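Local atomic coordinates of endoglucanase (Komagataeibacter sucrofermentans, PDB entry 6VC5), a protein that probably hydrolyses internal beta-1,4-glucosidic linkages in cellulose and related beta-glucans, as a member of glycosyl hydrolase family 8. Residues Gly121-Leu126 with Ala172-Val177; Lys129-Tyr134 with Ile202-Asn207; Leu152-Tyr157 with Leu182-Lys187. All coordinates share one frame; numbering follows the deposited sequence.

Contact 1 (Gly121-Leu126 with Ala172-Val177); sequences GDVLKL and AKWTKV
Leu124 holds CG anti to its backbone N (chi1 -162°) and Trp174 holds CG anti to its carbonyl carbon (chi1 -77°), rotations that bring the leucine branch and the indole together between helices 110-126 and 172-187. Leu124 CD1 stands 3.8 Å from the centroid of the six-membered ring of Trp174 and 8° off the ring normal, a CH-pi contact over the middle of one face. Its sister methyl, Leu124 CD2, approaches Trp174 NE1 at 3.8 Å, and Leu124 CB closes on CZ2 of the same ring. Val123 comes to the edge instead, with CG1 near the ring plane and 3.9 Å from Trp174 CH2. On the side of Leu124 turned from the indole runs the extended chain of Lys173, whose CD lies 3.7 Å from Leu124 CD1, sandwiching the leucine. The lysine ends in a weak hydrogen bond, Lys173 NZ to Leu124 O at 3.4 Å, and Thr128 OG1 bonds to both of these atoms. An alanine in place of Trp174 would probably open a gap beneath Leu124 and leave Val123 CG1 without its aromatic partner. The axes of the two short segments come no closer than 11.4 Å, a spacing filled by these side chains. Helix 159-169 packs on Trp174 through Leu162, Ala165 and Thr169, while strand 134-137 meets Val123 through Leu137 and Val177 through Thr135.

Contact 2 (Lys129-Tyr134 with Ile202-Asn207); sequences KSVGPY and INLHTN
Val131 to Tyr134 form a type II' turn at the tip of a beta hairpin, closed by the reciprocal bonds Val131 N to Tyr134 O and Tyr134 N to Val131 O, and this tip faces the loop that leaves strand 200-203, with Val131 opposite Leu204 and Gly132 opposite Asn207. Gly132 takes the positive phi of 53° that the turn needs and that favours glycine. Val131 makes the apolar part of the contact: CG1 lies 3.7 Å from Ile202 CG2 and 3.8 Å from Leu204 CD2, and its other methyl, CG2, also reaches Leu204 CD2, the valine and leucine crossing at about a right angle. At the other end Asn207, with CG anti to its backbone N (chi1 -153°), extends its amide to the turn. Asn207 ND2 meets Pro133 CD tip to tip at 3.7 Å, and Asn207 OD1 sits 3.7 Å from Tyr134 CE2, the amide and ring planes 35° apart. Pro133 CG in turn covers the centre of one face of the tyrosine ring. No direct hydrogen bond joins the two segments; a water links them, accepting from Gly132 N at 3.0 Å and donating to Leu204 O at 3.1 Å. The loop is shaped from within by an Asx turn, Asn203 OD1 accepting from His205 N at 2.8 Å, and by Asn207 N bonding to Asn203 O. Strand 149-152 lies alongside, its Val150 touching Val131, Ile202 and Leu204. Phe209 of strand 209-211 meets both Tyr134 and Ile202, and helix 172-187 packs on Tyr134 through Asp180, Gln183 and Ile184.

Contact 3 (Leu152-Tyr157 with Leu182-Lys187); sequences LNLSYY and LQIIAK
Leu154 meets Ile184 and Ile185 where a short 3-10 turn, residues 154-156, packs against helix 172-187, one of the helices of a fold expected to be the (alpha/alpha)6 barrel of glycosyl hydrolase family 8. The CB of Leu154 points at the helix and comes within 4.3 Å of Ile185 CG1. CG, set anti to the carbonyl carbon (chi1 -62°), keeps a similar loose distance from that same atom and carries the two methyls further in. Leu154 CD1 goes past the isoleucine, 4.1 Å from Ile185 CG1, as the two side chains slide by each other in opposite directions. Leu154 CD2 reaches into the angle between the neighbouring isoleucines, 3.7 Å from Ile184 CG2 and 4.0 Å from Ile185 CG1, and so touches both at once. Ile184 is also approached by Leu152, at the end of strand 149-152, and by Tyr157. Leu152 CD1 is a more distant neighbour of Ile184 CG2 at 4.4 Å, and Tyr157 brings OH to 4.2 Å from Ile184 CD1. That hydroxyl has its polar partner in strand 134-137, the backbone N of Leu137, so the buried oxygen beside the methyl is satisfied. Helix 225-232 adds to the same apolar layer, Val226 on Leu154 and Leu230 on Ile185. The turn itself is held by Tyr156 N bonding to Asn153 O, and on the side turned from the helix Ser155 OG donates to Asn153 OD1 at 2.6 Å, from 35° above the carbonyl plane.

How the contacts relate
Helix 172-187 runs through the arrangement: contact 1 uses its first turns and contact 3 its last, their centres about 15 Å apart. Contact 2 lies about 17 Å from the centre of contact 1 and 14 Å from that of contact 3, and touches both, through Lys176 beside Pro133 and through Ile202 against Leu152. Along the chain the first segments come in the order 121-126, 129-134 and 152-157, followed by 172-177, 182-187 and 202-207. Contacts 1 and 3 tie the two ends of the helix to segments that precede it, while contact 2 sets the hairpin tip against the loop after strand 200-203, joining the helical body of this family 8 enzyme to its small hairpin and three-stranded antiparallel sheet.

Contact 1 (Gly121-Leu126 with Ala172-Val177)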
ATOM      1  N   GLY A 121     -15.034   0.447  -8.686  1.00  7.70           N
ATOM      2  CA  GLY A 121     -15.505   0.847 -10.000  1.00  8.84           C
ATOM      3  C   GLY A 121     -14.805   2.093 -10.512  1.00  9.66           C
ATOM      4  O   GLY A 121     -14.442   2.174 -11.690  1.00 12.02           O
ATOM      5  N   ASP A 122     -14.603   3.078  -9.639  1.00  9.21           N
ATOM      6  CA  ASP A 122     -13.936   4.303 -10.066  1.00 10.28           C
ATOM      7  C   ASP A 122     -12.419   4.150 -10.208  1.00  9.59           C
ATOM      8  O   ASP A 122     -11.822   4.819 -11.057  1.00 10.67           O
ATOM      9  CB  ASP A 122     -14.325   5.460  -9.146  1.00 12.58           C
ATOM     10  CG  ASP A 122     -15.628   6.122  -9.583  1.00 17.32           C
ATOM     11  OD1 ASP A 122     -15.998   5.967 -10.774  1.00 20.49           O
ATOM     12  OD2 ASP A 122     -16.281   6.790  -8.755  1.00 18.65           O
ATOM     13  N   VAL A 123     -11.774   3.289  -9.418  1.00  9.65           N
ATOM     14  CA  VAL A 123     -10.367   2.977  -9.681  1.00  8.79           C
ATOM     15  C   VAL A 123     -10.212   2.379 -11.075  1.00  9.64           C
ATOM     16  O   VAL A 123      -9.346   2.790 -11.856  1.00  9.66           O
ATOM     17  CB  VAL A 123      -9.797   2.045  -8.596  1.00  8.26           C
ATOM     18  CG1 VAL A 123      -8.401   1.535  -8.996  1.00 10.51           C
ATOM     19  CG2 VAL A 123      -9.727   2.765  -7.268  1.00  9.19           C
ATOM     20  N   LEU A 124     -11.050   1.397 -11.409  1.00  8.96           N
ATOM     21  CA  LEU A 124     -10.948   0.765 -12.720  1.00 11.61           C
ATOM     22  C   LEU A 124     -11.220   1.761 -13.835  1.00 13.05           C
ATOM     23  O   LEU A 124     -10.537   1.752 -14.871  1.00 15.08           O
ATOM     24  CB  LEU A 124     -11.931  -0.405 -12.796  1.00 14.10           C
ATOM     25  CG  LEU A 124     -11.706  -1.445 -13.892  1.00 15.59           C
ATOM     26  CD1 LEU A 124     -10.347  -2.115 -13.720  1.00 15.76           C
ATOM     27  CD2 LEU A 124     -12.827  -2.478 -13.884  1.00 16.68           C
ATOM     28  N   LYS A 125     -12.205   2.640 -13.638  1.00 12.24           N
ATOM     29  CA  LYS A 125     -12.609   3.571 -14.688  1.00 15.57           C
ATOM     30  C   LYS A 125     -11.629   4.736 -14.837  1.00 15.19           C
ATOM     31  O   LYS A 125     -11.311   5.137 -15.961  1.00 16.98           O
ATOM     32  CB  LYS A 125     -14.018   4.087 -14.401  1.00 16.86           C
ATOM     33  CG  LYS A 125     -14.527   5.112 -15.402  1.00 21.58           C
ATOM     34  CD  LYS A 125     -15.579   6.017 -14.769  1.00 24.54           C
ATOM     35  CE  LYS A 125     -16.955   5.362 -14.732  1.00 27.03           C
ATOM     36  NZ  LYS A 125     -18.018   6.277 -15.244  1.00 28.29           N
ATOM     37  N   LEU A 126     -11.148   5.300 -13.728  1.00 12.68           N
ATOM     38  CA  LEU A 126     -10.373   6.534 -13.774  1.00 12.84           C
ATOM     39  C   LEU A 126      -8.870   6.338 -13.625  1.00 12.91           C
ATOM     40  O   LEU A 126      -8.108   7.217 -14.041  1.00 14.60           O
ATOM     41  CB  LEU A 126     -10.839   7.496 -12.671  1.00 12.18           C
ATOM     42  CG  LEU A 126     -12.336   7.811 -12.671  1.00 14.88           C
ATOM     43  CD1 LEU A 126     -12.693   8.606 -11.435  1.00 14.91           C
ATOM     44  CD2 LEU A 126     -12.747   8.564 -13.933  1.00 16.27           C
ATOM     45  N   ALA A 172     -13.230  -9.240 -15.698  1.00 19.95           N
ATOM     46  CA  ALA A 172     -11.956  -9.763 -16.179  1.00 20.84           C
ATOM     47  C   ALA A 172     -10.892  -8.681 -16.349  1.00 19.54           C
ATOM     48  O   ALA A 172      -9.699  -9.012 -16.423  1.00 19.26           O
ATOM     49  CB  ALA A 172     -12.159 -10.519 -17.495  1.00 22.10           C
ATOM     50  N   LYS A 173     -11.285  -7.404 -16.410  1.00 17.80           N
ATOM     51  CA  LYS A 173     -10.285  -6.342 -16.474  1.00 18.35           C
ATOM     52  C   LYS A 173      -9.422  -6.314 -15.216  1.00 17.26           C
ATOM     53  O   LYS A 173      -8.237  -5.965 -15.286  1.00 15.02           O
ATOM     54  CB  LYS A 173     -10.965  -4.991 -16.719  1.00 19.60           C
ATOM     55  CG  LYS A 173     -10.013  -3.859 -17.080  1.00 22.06           C
ATOM     56  CD  LYS A 173     -10.779  -2.568 -17.344  1.00 24.83           C
ATOM     57  CE  LYS A 173      -9.841  -1.383 -17.539  1.00 26.55           C
ATOM     58  NZ  LYS A 173     -10.606  -0.110 -17.705  1.00 28.35           N
ATOM     59  N   TRP A 174      -9.980  -6.704 -14.063  1.00 15.99           N
ATOM     60  CA  TRP A 174      -9.158  -6.779 -12.859  1.00 14.88           C
ATOM     61  C   TRP A 174      -8.087  -7.850 -13.001  1.00 14.51           C
ATOM     62  O   TRP A 174      -6.948  -7.664 -12.557  1.00 13.92           O
ATOM     63  CB  TRP A 174     -10.028  -7.024 -11.623  1.00 15.12           C
ATOM     64  CG  TRP A 174     -10.757  -5.803 -11.149  1.00 14.99           C
ATOM     65  CD1 TRP A 174     -12.107  -5.624 -11.119  1.00 16.16           C
ATOM     66  CD2 TRP A 174     -10.180  -4.590 -10.647  1.00 16.43           C
ATOM     67  NE1 TRP A 174     -12.410  -4.381 -10.621  1.00 16.13           N
ATOM     68  CE2 TRP A 174     -11.246  -3.723 -10.323  1.00 17.47           C
ATOM     69  CE3 TRP A 174      -8.871  -4.154 -10.439  1.00 17.31           C
ATOM     70  CZ2 TRP A 174     -11.041  -2.446  -9.799  1.00 16.50           C
ATOM     71  CZ3 TRP A 174      -8.672  -2.880  -9.924  1.00 19.57           C
ATOM     72  CH2 TRP A 174      -9.751  -2.046  -9.611  1.00 16.39           C
ATOM     73  N   THR A 175      -8.430  -8.970 -13.642  1.00 15.41           N
ATOM     74  CA  THR A 175      -7.444 -10.011 -13.910  1.00 15.92           C
ATOM     75  C   THR A 175      -6.330  -9.484 -14.804  1.00 15.12           C
ATOM     76  O   THR A 175      -5.149  -9.780 -14.577  1.00 14.80           O
ATOM     77  CB  THR A 175      -8.144 -11.203 -14.564  1.00 17.12           C
ATOM     78  OG1 THR A 175      -9.223 -11.627 -13.725  1.00 20.25           O
ATOM     79  CG2 THR A 175      -7.171 -12.360 -14.753  1.00 19.17           C
ATOM     80  N   LYS A 176      -6.687  -8.671 -15.805  1.00 14.98           N
ATOM     81  CA  LYS A 176      -5.683  -8.117 -16.708  1.00 15.72           C
ATOM     82  C   LYS A 176      -4.781  -7.121 -15.987  1.00 14.04           C
ATOM     83  O   LYS A 176      -3.563  -7.119 -16.193  1.00 13.28           O
ATOM     84  CB  LYS A 176      -6.355  -7.455 -17.908  1.00 18.51           C
ATOM     85  CG  LYS A 176      -5.372  -6.951 -18.961  1.00 21.31           C
ATOM     86  CD  LYS A 176      -6.087  -6.368 -20.168  1.00 23.73           C
ATOM     87  CE  LYS A 176      -5.172  -6.333 -21.389  1.00 26.08           C
ATOM     88  NZ  LYS A 176      -4.158  -5.236 -21.306  1.00 25.65           N
ATOM     89  N   VAL A 177      -5.357  -6.277 -15.129  1.00 12.85           N
ATOM     90  CA  VAL A 177      -4.550  -5.327 -14.360  1.00 12.15           C
ATOM     91  C   VAL A 177      -3.543  -6.056 -13.478  1.00 11.90           C
ATOM     92  O   VAL A 177      -2.359  -5.688 -13.417  1.00 11.91           O
ATOM     93  CB  VAL A 177      -5.448  -4.386 -13.541  1.00 11.88           C
ATOM     94  CG1 VAL A 177      -4.582  -3.544 -12.586  1.00 14.16           C
ATOM     95  CG2 VAL A 177      -6.246  -3.493 -14.457  1.00 14.75           C
TER

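Contact 2 (Lys129-Tyr134 with Ile202-Asn207)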
ATOM      1  N   LYS A 129      -4.947   2.779 -17.465  1.00 14.33           N
ATOM      2  CA  LYS A 129      -4.594   3.348 -18.756  1.00 14.64           C
ATOM      3  C   LYS A 129      -3.915   2.271 -19.594  1.00 15.26           C
ATOM      4  O   LYS A 129      -3.157   1.453 -19.067  1.00 14.94           O
ATOM      5  CB  LYS A 129      -3.644   4.534 -18.556  1.00 16.64           C
ATOM      6  CG  LYS A 129      -3.063   5.111 -19.840  1.00 20.82           C
ATOM      7  CD  LYS A 129      -3.925   6.233 -20.386  1.00 24.15           C
ATOM      8  CE  LYS A 129      -3.434   6.661 -21.760  1.00 27.25           C
ATOM      9  NZ  LYS A 129      -2.450   7.769 -21.664  1.00 29.07           N
ATOM     10  N   SER A 130      -4.205   2.258 -20.896  1.00 16.04           N
ATOM     11  CA  SER A 130      -3.491   1.377 -21.817  1.00 17.34           C
ATOM     12  C   SER A 130      -2.126   1.982 -22.123  1.00 17.65           C
ATOM     13  O   SER A 130      -2.041   3.133 -22.567  1.00 18.67           O
ATOM     14  CB  SER A 130      -4.288   1.191 -23.107  1.00 20.60           C
ATOM     15  OG  SER A 130      -5.554   0.615 -22.827  1.00 23.44           O
ATOM     16  N   VAL A 131      -1.066   1.212 -21.869  1.00 16.01           N
ATOM     17  CA  VAL A 131       0.319   1.631 -22.078  1.00 16.99           C
ATOM     18  C   VAL A 131       1.042   0.478 -22.760  1.00 17.38           C
ATOM     19  O   VAL A 131       1.230  -0.579 -22.154  1.00 14.78           O
ATOM     20  CB  VAL A 131       1.013   1.984 -20.756  1.00 17.44           C
ATOM     21  CG1 VAL A 131       2.511   2.191 -20.979  1.00 18.40           C
ATOM     22  CG2 VAL A 131       0.373   3.217 -20.141  1.00 18.14           C
ATOM     23  N   GLY A 132       1.456   0.675 -24.007  1.00 18.80           N
ATOM     24  CA  GLY A 132       2.050  -0.410 -24.750  1.00 19.03           C
ATOM     25  C   GLY A 132       1.148  -1.629 -24.736  1.00 19.54           C
ATOM     26  O   GLY A 132      -0.050  -1.535 -25.011  1.00 19.84           O
ATOM     27  N   PRO A 133       1.690  -2.791 -24.373  1.00 17.78           N
ATOM     28  CA  PRO A 133       0.868  -4.008 -24.298  1.00 19.42           C
ATOM     29  C   PRO A 133       0.159  -4.214 -22.968  1.00 20.15           C
ATOM     30  O   PRO A 133      -0.394  -5.297 -22.754  1.00 22.09           O
ATOM     31  CB  PRO A 133       1.917  -5.109 -24.505  1.00 19.23           C
ATOM     32  CG  PRO A 133       3.140  -4.554 -23.800  1.00 19.83           C
ATOM     33  CD  PRO A 133       3.097  -3.051 -24.014  1.00 19.97           C
ATOM     34  N   TYR A 134       0.151  -3.219 -22.082  1.00 17.59           N
ATOM     35  CA  TYR A 134      -0.344  -3.362 -20.723  1.00 15.69           C
ATOM     36  C   TYR A 134      -1.568  -2.494 -20.478  1.00 14.98           C
ATOM     37  O   TYR A 134      -1.815  -1.503 -21.170  1.00 15.74           O
ATOM     38  CB  TYR A 134       0.711  -2.900 -19.709  1.00 14.30           C
ATOM     39  CG  TYR A 134       2.085  -3.469 -19.898  1.00 14.55           C
ATOM     40  CD1 TYR A 134       2.325  -4.825 -19.738  1.00 16.41           C
ATOM     41  CD2 TYR A 134       3.156  -2.641 -20.226  1.00 16.75           C
ATOM     42  CE1 TYR A 134       3.596  -5.344 -19.905  1.00 18.86           C
ATOM     43  CE2 TYR A 134       4.426  -3.152 -20.400  1.00 16.99           C
ATOM     44  CZ  TYR A 134       4.641  -4.501 -20.235  1.00 19.41           C
ATOM     45  OH  TYR A 134       5.909  -5.017 -20.405  1.00 23.05           O
ATOM     46  N   ILE A 202       7.517   4.414 -17.606  1.00  7.48           N
ATOM     47  CA  ILE A 202       7.400   3.719 -18.890  1.00  7.17           C
ATOM     48  C   ILE A 202       7.212   4.781 -19.968  1.00  7.51           C
ATOM     49  O   ILE A 202       6.325   5.636 -19.855  1.00  9.28           O
ATOM     50  CB  ILE A 202       6.236   2.712 -18.915  1.00  7.65           C
ATOM     51  CG1 ILE A 202       6.396   1.664 -17.813  1.00  8.16           C
ATOM     52  CG2 ILE A 202       6.174   2.010 -20.282  1.00 10.01           C
ATOM     53  CD1 ILE A 202       5.235   0.650 -17.748  1.00 11.06           C
ATOM     54  N   ASN A 203       8.069   4.750 -20.991  1.00  7.84           N
ATOM     55  CA  ASN A 203       7.945   5.686 -22.099  1.00  8.55           C
ATOM     56  C   ASN A 203       6.777   5.273 -22.989  1.00  9.54           C
ATOM     57  O   ASN A 203       6.676   4.119 -23.414  1.00 10.76           O
ATOM     58  CB  ASN A 203       9.249   5.728 -22.889  1.00 10.92           C
ATOM     59  CG  ASN A 203       9.242   6.813 -23.934  1.00 13.66           C
ATOM     60  OD1 ASN A 203       8.560   6.699 -24.941  1.00 14.59           O
ATOM     61  ND2 ASN A 203       9.938   7.910 -23.657  1.00 18.20           N
ATOM     62  N   LEU A 204       5.864   6.211 -23.233  1.00  9.84           N
ATOM     63  CA  LEU A 204       4.648   5.885 -23.967  1.00 11.68           C
ATOM     64  C   LEU A 204       4.887   5.716 -25.461  1.00 13.21           C
ATOM     65  O   LEU A 204       4.042   5.126 -26.147  1.00 15.34           O
ATOM     66  CB  LEU A 204       3.597   6.967 -23.746  1.00 12.58           C
ATOM     67  CG  LEU A 204       3.164   7.190 -22.291  1.00 13.34           C
ATOM     68  CD1 LEU A 204       1.984   8.141 -22.271  1.00 14.34           C
ATOM     69  CD2 LEU A 204       2.822   5.877 -21.600  1.00 15.76           C
ATOM     70  N   HIS A 205       6.006   6.223 -25.973  1.00 12.00           N
ATOM     71  CA  HIS A 205       6.315   6.111 -27.395  1.00 13.23           C
ATOM     72  C   HIS A 205       7.194   4.916 -27.739  1.00 12.39           C
ATOM     73  O   HIS A 205       7.281   4.562 -28.918  1.00 13.12           O
ATOM     74  CB  HIS A 205       7.020   7.381 -27.880  1.00 15.04           C
ATOM     75  CG  HIS A 205       6.255   8.636 -27.594  1.00 17.98           C
ATOM     76  ND1 HIS A 205       4.953   8.821 -28.005  1.00 21.02           N
ATOM     77  CD2 HIS A 205       6.601   9.756 -26.920  1.00 18.75           C
ATOM     78  CE1 HIS A 205       4.533  10.008 -27.603  1.00 19.74           C
ATOM     79  NE2 HIS A 205       5.514  10.596 -26.945  1.00 19.75           N
ATOM     80  N   THR A 206       7.871   4.304 -26.769  1.00 10.76           N
ATOM     81  CA  THR A 206       8.764   3.174 -27.043  1.00 10.39           C
ATOM     82  C   THR A 206       8.515   1.960 -26.160  1.00  9.98           C
ATOM     83  O   THR A 206       9.006   0.872 -26.494  1.00  9.52           O
ATOM     84  CB  THR A 206      10.230   3.568 -26.831  1.00 11.29           C
ATOM     85  OG1 THR A 206      10.447   3.854 -25.442  1.00 12.17           O
ATOM     86  CG2 THR A 206      10.616   4.794 -27.677  1.00 13.16           C
ATOM     87  N   ASN A 207       7.823   2.108 -25.033  1.00  8.82           N
ATOM     88  CA  ASN A 207       7.653   1.066 -24.017  1.00 10.24           C
ATOM     89  C   ASN A 207       8.923   0.772 -23.225  1.00 10.42           C
ATOM     90  O   ASN A 207       8.980  -0.243 -22.521  1.00 10.56           O
ATOM     91  CB  ASN A 207       7.040  -0.232 -24.560  1.00 10.90           C
ATOM     92  CG  ASN A 207       6.291  -1.008 -23.498  1.00 13.30           C
ATOM     93  OD1 ASN A 207       5.436  -0.456 -22.796  1.00 15.71           O
ATOM     94  ND2 ASN A 207       6.612  -2.289 -23.365  1.00 14.02           N
TER
HETATM   95  O   HOH W   1       1.666   3.549 -24.905  1.00 26.80           O

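Contact 3 (Leu152-Tyr157 with Leu182-Lys187)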
ATOM      1  N   LEU A 152       4.649   5.061 -12.566  1.00  6.58           N
ATOM      2  CA  LEU A 152       3.913   4.115 -11.752  1.00  6.64           C
ATOM      3  C   LEU A 152       4.606   3.950 -10.410  1.00  6.72           C
ATOM      4  O   LEU A 152       5.836   4.035 -10.310  1.00  9.48           O
ATOM      5  CB  LEU A 152       3.829   2.735 -12.444  1.00  8.48           C
ATOM      6  CG  LEU A 152       3.268   2.695 -13.861  1.00  8.62           C
ATOM      7  CD1 LEU A 152       3.275   1.253 -14.385  1.00 11.77           C
ATOM      8  CD2 LEU A 152       1.860   3.274 -13.890  1.00  9.84           C
ATOM      9  N   ASN A 153       3.814   3.724  -9.376  1.00  6.31           N
ATOM     10  CA  ASN A 153       4.340   3.308  -8.082  1.00  6.35           C
ATOM     11  C   ASN A 153       3.923   1.854  -7.913  1.00  7.85           C
ATOM     12  O   ASN A 153       2.737   1.563  -7.736  1.00  6.27           O
ATOM     13  CB  ASN A 153       3.790   4.200  -6.976  1.00  7.49           C
ATOM     14  CG  ASN A 153       4.502   3.995  -5.678  1.00  6.99           C
ATOM     15  OD1 ASN A 153       4.735   2.855  -5.272  1.00  7.05           O
ATOM     16  ND2 ASN A 153       4.887   5.087  -5.024  1.00  7.87           N
ATOM     17  N   LEU A 154       4.892   0.937  -7.992  1.00  8.77           N
ATOM     18  CA  LEU A 154       4.549  -0.486  -7.966  1.00  7.74           C
ATOM     19  C   LEU A 154       3.970  -0.898  -6.616  1.00  7.95           C
ATOM     20  O   LEU A 154       3.177  -1.837  -6.540  1.00  9.39           O
ATOM     21  CB  LEU A 154       5.779  -1.325  -8.337  1.00  8.39           C
ATOM     22  CG  LEU A 154       6.319  -1.067  -9.754  1.00 10.72           C
ATOM     23  CD1 LEU A 154       7.588  -1.865  -9.999  1.00 11.82           C
ATOM     24  CD2 LEU A 154       5.251  -1.386 -10.795  1.00 13.73           C
ATOM     25  N   SER A 155       4.333  -0.197  -5.541  1.00  6.99           N
ATOM     26  CA  SER A 155       3.764  -0.483  -4.230  1.00  8.14           C
ATOM     27  C   SER A 155       2.306  -0.078  -4.118  1.00  8.10           C
ATOM     28  O   SER A 155       1.670  -0.408  -3.113  1.00 11.10           O
ATOM     29  CB  SER A 155       4.561   0.218  -3.120  1.00  9.82           C
ATOM     30  OG  SER A 155       4.251   1.605  -3.040  1.00  9.83           O
ATOM     31  N   TYR A 156       1.757   0.643  -5.103  1.00  7.40           N
ATOM     32  CA  TYR A 156       0.332   0.935  -5.061  1.00  8.47           C
ATOM     33  C   TYR A 156      -0.500  -0.211  -5.616  1.00 10.85           C
ATOM     34  O   TYR A 156      -1.733  -0.152  -5.538  1.00 11.99           O
ATOM     35  CB  TYR A 156      -0.009   2.237  -5.802  1.00  8.90           C
ATOM     36  CG  TYR A 156       0.443   3.528  -5.131  1.00  8.72           C
ATOM     37  CD1 TYR A 156       1.397   3.530  -4.112  1.00  9.70           C
ATOM     38  CD2 TYR A 156      -0.077   4.749  -5.532  1.00  8.99           C
ATOM     39  CE1 TYR A 156       1.824   4.720  -3.522  1.00  9.80           C
ATOM     40  CE2 TYR A 156       0.340   5.938  -4.951  1.00  9.50           C
ATOM     41  CZ  TYR A 156       1.284   5.925  -3.953  1.00  9.98           C
ATOM     42  OH  TYR A 156       1.688   7.113  -3.380  1.00 14.27           O
ATOM     43  N   TYR A 157       0.140  -1.243  -6.177  1.00 10.73           N
ATOM     44  CA  TYR A 157      -0.549  -2.478  -6.552  1.00 11.62           C
ATOM     45  C   TYR A 157      -0.791  -3.264  -5.269  1.00 11.15           C
ATOM     46  O   TYR A 157      -0.058  -4.193  -4.908  1.00 10.74           O
ATOM     47  CB  TYR A 157       0.280  -3.284  -7.542  1.00 11.99           C
ATOM     48  CG  TYR A 157       0.196  -2.811  -8.973  1.00 12.30           C
ATOM     49  CD1 TYR A 157      -0.627  -3.455  -9.888  1.00 12.36           C
ATOM     50  CD2 TYR A 157       0.954  -1.731  -9.412  1.00 14.20           C
ATOM     51  CE1 TYR A 157      -0.696  -3.037 -11.205  1.00 11.24           C
ATOM     52  CE2 TYR A 157       0.892  -1.301 -10.730  1.00 14.35           C
ATOM     53  CZ  TYR A 157       0.067  -1.963 -11.622  1.00 13.01           C
ATOM     54  OH  TYR A 157       0.012  -1.534 -12.933  1.00 15.08           O
ATOM     55  N   LEU A 182       2.086  -7.953 -12.599  1.00 13.77           N
ATOM     56  CA  LEU A 182       3.150  -8.923 -12.351  1.00 15.19           C
ATOM     57  C   LEU A 182       4.212  -8.877 -13.442  1.00 14.24           C
ATOM     58  O   LEU A 182       5.411  -8.988 -13.154  1.00 14.86           O
ATOM     59  CB  LEU A 182       2.558 -10.328 -12.246  1.00 17.04           C
ATOM     60  CG  LEU A 182       1.708 -10.563 -11.000  1.00 19.42           C
ATOM     61  CD1 LEU A 182       0.966 -11.890 -11.076  1.00 20.21           C
ATOM     62  CD2 LEU A 182       2.588 -10.518  -9.774  1.00 20.87           C
ATOM     63  N   GLN A 183       3.790  -8.717 -14.699  1.00 14.06           N
ATOM     64  CA  GLN A 183       4.741  -8.584 -15.801  1.00 14.94           C
ATOM     65  C   GLN A 183       5.592  -7.330 -15.639  1.00 14.07           C
ATOM     66  O   GLN A 183       6.811  -7.362 -15.853  1.00 15.15           O
ATOM     67  CB  GLN A 183       3.994  -8.525 -17.129  1.00 19.24           C
ATOM     68  CG  GLN A 183       3.346  -9.826 -17.547  1.00 22.03           C
ATOM     69  CD  GLN A 183       2.729  -9.730 -18.924  1.00 26.41           C
ATOM     70  OE1 GLN A 183       1.789 -10.457 -19.248  1.00 30.74           O
ATOM     71  NE2 GLN A 183       3.258  -8.834 -19.750  1.00 28.17           N
ATOM     72  N   ILE A 184       4.965  -6.218 -15.256  1.00 11.05           N
ATOM     73  CA  ILE A 184       5.692  -4.965 -15.079  1.00 10.06           C
ATOM     74  C   ILE A 184       6.678  -5.069 -13.917  1.00 10.04           C
ATOM     75  O   ILE A 184       7.814  -4.580 -14.001  1.00 11.82           O
ATOM     76  CB  ILE A 184       4.693  -3.812 -14.886  1.00  9.99           C
ATOM     77  CG1 ILE A 184       3.968  -3.512 -16.196  1.00 11.07           C
ATOM     78  CG2 ILE A 184       5.402  -2.572 -14.331  1.00 10.91           C
ATOM     79  CD1 ILE A 184       2.622  -2.833 -16.019  1.00 13.56           C
ATOM     80  N   ILE A 185       6.259  -5.691 -12.812  1.00 10.19           N
ATOM     81  CA  ILE A 185       7.151  -5.850 -11.661  1.00 12.10           C
ATOM     82  C   ILE A 185       8.340  -6.736 -12.012  1.00 13.48           C
ATOM     83  O   ILE A 185       9.474  -6.460 -11.611  1.00 16.62           O
ATOM     84  CB  ILE A 185       6.383  -6.377 -10.436  1.00 13.27           C
ATOM     85  CG1 ILE A 185       5.437  -5.301  -9.904  1.00 15.06           C
ATOM     86  CG2 ILE A 185       7.353  -6.820  -9.351  1.00 15.38           C
ATOM     87  CD1 ILE A 185       4.420  -5.827  -8.901  1.00 15.33           C
ATOM     88  N   ALA A 186       8.101  -7.819 -12.749  1.00 14.12           N
ATOM     89  CA  ALA A 186       9.202  -8.690 -13.147  1.00 15.04           C
ATOM     90  C   ALA A 186      10.232  -7.939 -13.981  1.00 15.12           C
ATOM     91  O   ALA A 186      11.442  -8.107 -13.784  1.00 17.74           O
ATOM     92  CB  ALA A 186       8.661  -9.895 -13.918  1.00 16.26           C
ATOM     93  N   LYS A 187       9.771  -7.071 -14.890  1.00 12.67           N
ATOM     94  CA  LYS A 187      10.681  -6.394 -15.808  1.00 13.23           C
ATOM     95  C   LYS A 187      11.294  -5.133 -15.210  1.00 13.43           C
ATOM     96  O   LYS A 187      12.455  -4.811 -15.501  1.00 13.40           O
ATOM     97  CB  LYS A 187       9.969  -6.041 -17.110  1.00 17.58           C
ATOM     98  CG  LYS A 187      10.932  -5.500 -18.143  1.00 21.43           C
ATOM     99  CD  LYS A 187      10.222  -4.945 -19.335  1.00 24.33           C
ATOM    100  CE  LYS A 187      11.160  -4.895 -20.528  1.00 26.11           C
ATOM    101  NZ  LYS A 187      12.503  -4.364 -20.142  1.00 28.17           N
TER